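Local coordinates for probable hydrogenase nickel incorporation protein hypB (Methanocaldococcus jannaschii, PDB 2HF9) that binds GTP and zinc as a homodimer and probably hydrolyses GTP slowly to support nickel insertion during maturation of [NiFe] hydrogenases, at residues A[129-134]-A[159-165]. Coordinates in Å, arbitrary orientation, origin at the centre of the assembly. Numbering follows the deposited sequence.
Sequences NLICPA and HPGIMKT
Start with the loop 129-134: Asn129 OD1 accepts from Ile131 N (2.8 Å), an Asx turn, and from Cys132 N (3.3 Å), making an Asx motif; 132-134 then take helical phi/psi. Against it lies the short helix 160-163, with His159 at its N-cap; Ala134 and Ile162 are the register pair, CA to CA 4.6 Å. Ile162, extended (t, t), fills the hollow between Leu130, Pro133 and Ala134: its CG2 meets Leu130 O at 3.4 Å, its CD1 reaches Pro133 CB at 4.4 Å. Leu130 (m, t), the second knob, lays CD1 over a face of the His159 ring, 4.0 Å from the centroid, a CH-pi contact. One water donates to Leu130 O (2.7 Å) and accepts from Ile162 N (2.8 Å). Thr165 CG2 touches Ala134 O (3.6 Å). This largely apolar seam of the P-loop GTPase fold joins helix 160-163 to the loop of zinc-binding Cys132, here instead disulfide-bonded to Cys100; strand 142-148 packs against Leu130 and Met163, strand 39-45 against Ile162, helix 184-194 against Met163.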
loop_
_atom_site.group_PDB
_atom_site.type_symbol
_atom_site.label_atom_id
_atom_site.label_comp_id
_atom_site.label_asym_id
_atom_site.label_seq_id
_atom_site.Cartn_x
_atom_site.Cartn_y
_atom_site.Cartn_z
ATOM N N ASN A 129 4.272 0.676 -1.795
ATOM C CA ASN A 129 3.618 1.967 -1.991
ATOM C C ASN A 129 3.415 2.148 -3.489
ATOM O O ASN A 129 4.353 1.948 -4.267
ATOM C CB ASN A 129 4.499 3.105 -1.444
ATOM C CG ASN A 129 3.742 4.424 -1.260
ATOM O OD1 ASN A 129 3.195 4.991 -2.207
ATOM N ND2 ASN A 129 3.736 4.927 -0.031
ATOM N N LEU A 130 2.203 2.524 -3.893
ATOM C CA LEU A 130 1.895 2.731 -5.310
ATOM C C LEU A 130 1.954 4.194 -5.757
ATOM O O LEU A 130 1.606 4.509 -6.898
ATOM C CB LEU A 130 0.525 2.129 -5.663
ATOM C CG LEU A 130 0.379 0.609 -5.779
ATOM C CD1 LEU A 130 -1.067 0.255 -6.096
ATOM C CD2 LEU A 130 1.320 0.016 -6.835
ATOM N N ILE A 131 2.399 5.080 -4.870
ATOM C CA ILE A 131 2.456 6.513 -5.165
ATOM C C ILE A 131 3.889 7.029 -5.362
ATOM O O ILE A 131 4.278 7.342 -6.491
ATOM C CB ILE A 131 1.683 7.358 -4.103
ATOM C CG1 ILE A 131 0.170 7.179 -4.255
ATOM C CG2 ILE A 131 2.001 8.839 -4.233
ATOM C CD1 ILE A 131 -0.414 6.081 -3.414
ATOM N N CYS A 132 4.666 7.087 -4.276
ATOM C CA CYS A 132 5.990 7.738 -4.271
ATOM C C CYS A 132 7.057 7.139 -5.195
ATOM O O CYS A 132 7.783 7.896 -5.849
ATOM C CB CYS A 132 6.563 7.803 -2.856
ATOM S SG CYS A 132 5.434 8.333 -1.570
ATOM N N PRO A 133 7.189 5.792 -5.227
ATOM C CA PRO A 133 8.251 5.200 -6.050
ATOM C C PRO A 133 8.159 5.511 -7.548
ATOM O O PRO A 133 9.148 5.352 -8.264
ATOM C CB PRO A 133 8.081 3.693 -5.807
ATOM C CG PRO A 133 7.372 3.591 -4.502
ATOM C CD PRO A 133 6.425 4.751 -4.513
ATOM N N ALA A 134 6.992 5.958 -8.010
ATOM C CA ALA A 134 6.785 6.275 -9.422
ATOM C C ALA A 134 7.793 7.298 -9.951
ATOM O O ALA A 134 8.307 7.150 -11.062
ATOM C CB ALA A 134 5.362 6.763 -9.655
ATOM N N HIS A 159 -4.374 3.911 -9.991
ATOM C CA HIS A 159 -2.988 4.369 -9.852
ATOM C C HIS A 159 -2.235 4.354 -11.189
ATOM O O HIS A 159 -1.211 3.677 -11.311
ATOM C CB HIS A 159 -2.239 3.528 -8.804
ATOM C CG HIS A 159 -2.963 3.397 -7.499
ATOM N ND1 HIS A 159 -2.746 4.251 -6.439
ATOM C CD2 HIS A 159 -3.895 2.507 -7.081
ATOM C CE1 HIS A 159 -3.520 3.898 -5.428
ATOM N NE2 HIS A 159 -4.228 2.844 -5.790
ATOM N N PRO A 160 -2.725 5.118 -12.190
ATOM C CA PRO A 160 -2.127 5.047 -13.528
ATOM C C PRO A 160 -0.693 5.593 -13.590
ATOM O O PRO A 160 0.088 5.153 -14.435
ATOM C CB PRO A 160 -3.079 5.888 -14.385
ATOM C CG PRO A 160 -3.709 6.844 -13.428
ATOM C CD PRO A 160 -3.837 6.090 -12.137
ATOM N N GLY A 161 -0.358 6.518 -12.690
ATOM C CA GLY A 161 0.977 7.117 -12.622
ATOM C C GLY A 161 2.116 6.124 -12.502
ATOM O O GLY A 161 3.038 6.124 -13.331
ATOM N N ILE A 162 2.059 5.265 -11.482
ATOM C CA ILE A 162 3.102 4.250 -11.291
ATOM C C ILE A 162 3.069 3.185 -12.392
ATOM O O ILE A 162 4.118 2.694 -12.812
ATOM C CB ILE A 162 3.067 3.598 -9.870
ATOM C CG1 ILE A 162 4.397 2.884 -9.568
ATOM C CG2 ILE A 162 1.859 2.669 -9.709
ATOM C CD1 ILE A 162 4.561 2.428 -8.121
ATOM N N MET A 163 1.860 2.854 -12.857
ATOM C CA MET A 163 1.667 1.853 -13.910
ATOM C C MET A 163 2.384 2.240 -15.191
ATOM O O MET A 163 2.950 1.387 -15.871
ATOM C CB MET A 163 0.177 1.613 -14.189
ATOM C CG MET A 163 -0.590 1.008 -13.029
ATOM S SD MET A 163 0.085 -0.551 -12.420
ATOM C CE MET A 163 -0.668 -0.573 -10.801
ATOM N N LYS A 164 2.376 3.535 -15.500
ATOM C CA LYS A 164 3.062 4.061 -16.683
ATOM C C LYS A 164 4.584 3.973 -16.594
ATOM O O LYS A 164 5.273 4.088 -17.610
ATOM C CB LYS A 164 2.640 5.506 -16.954
ATOM C CG LYS A 164 1.188 5.666 -17.360
ATOM C CD LYS A 164 0.897 7.108 -17.744
ATOM C CE LYS A 164 -0.597 7.370 -17.810
ATOM N NZ LYS A 164 -1.142 7.741 -16.467
ATOM N N THR A 165 5.108 3.777 -15.384
ATOM C CA THR A 165 6.559 3.676 -15.185
ATOM C C THR A 165 7.046 2.224 -15.244
ATOM O O THR A 165 8.249 1.963 -15.231
ATOM C CB THR A 165 7.021 4.348 -13.858
ATOM O OG1 THR A 165 6.659 3.527 -12.738
ATOM C CG2 THR A 165 6.391 5.732 -13.700
HETATM O O HOH W 1 0.974 6.018 -8.994
#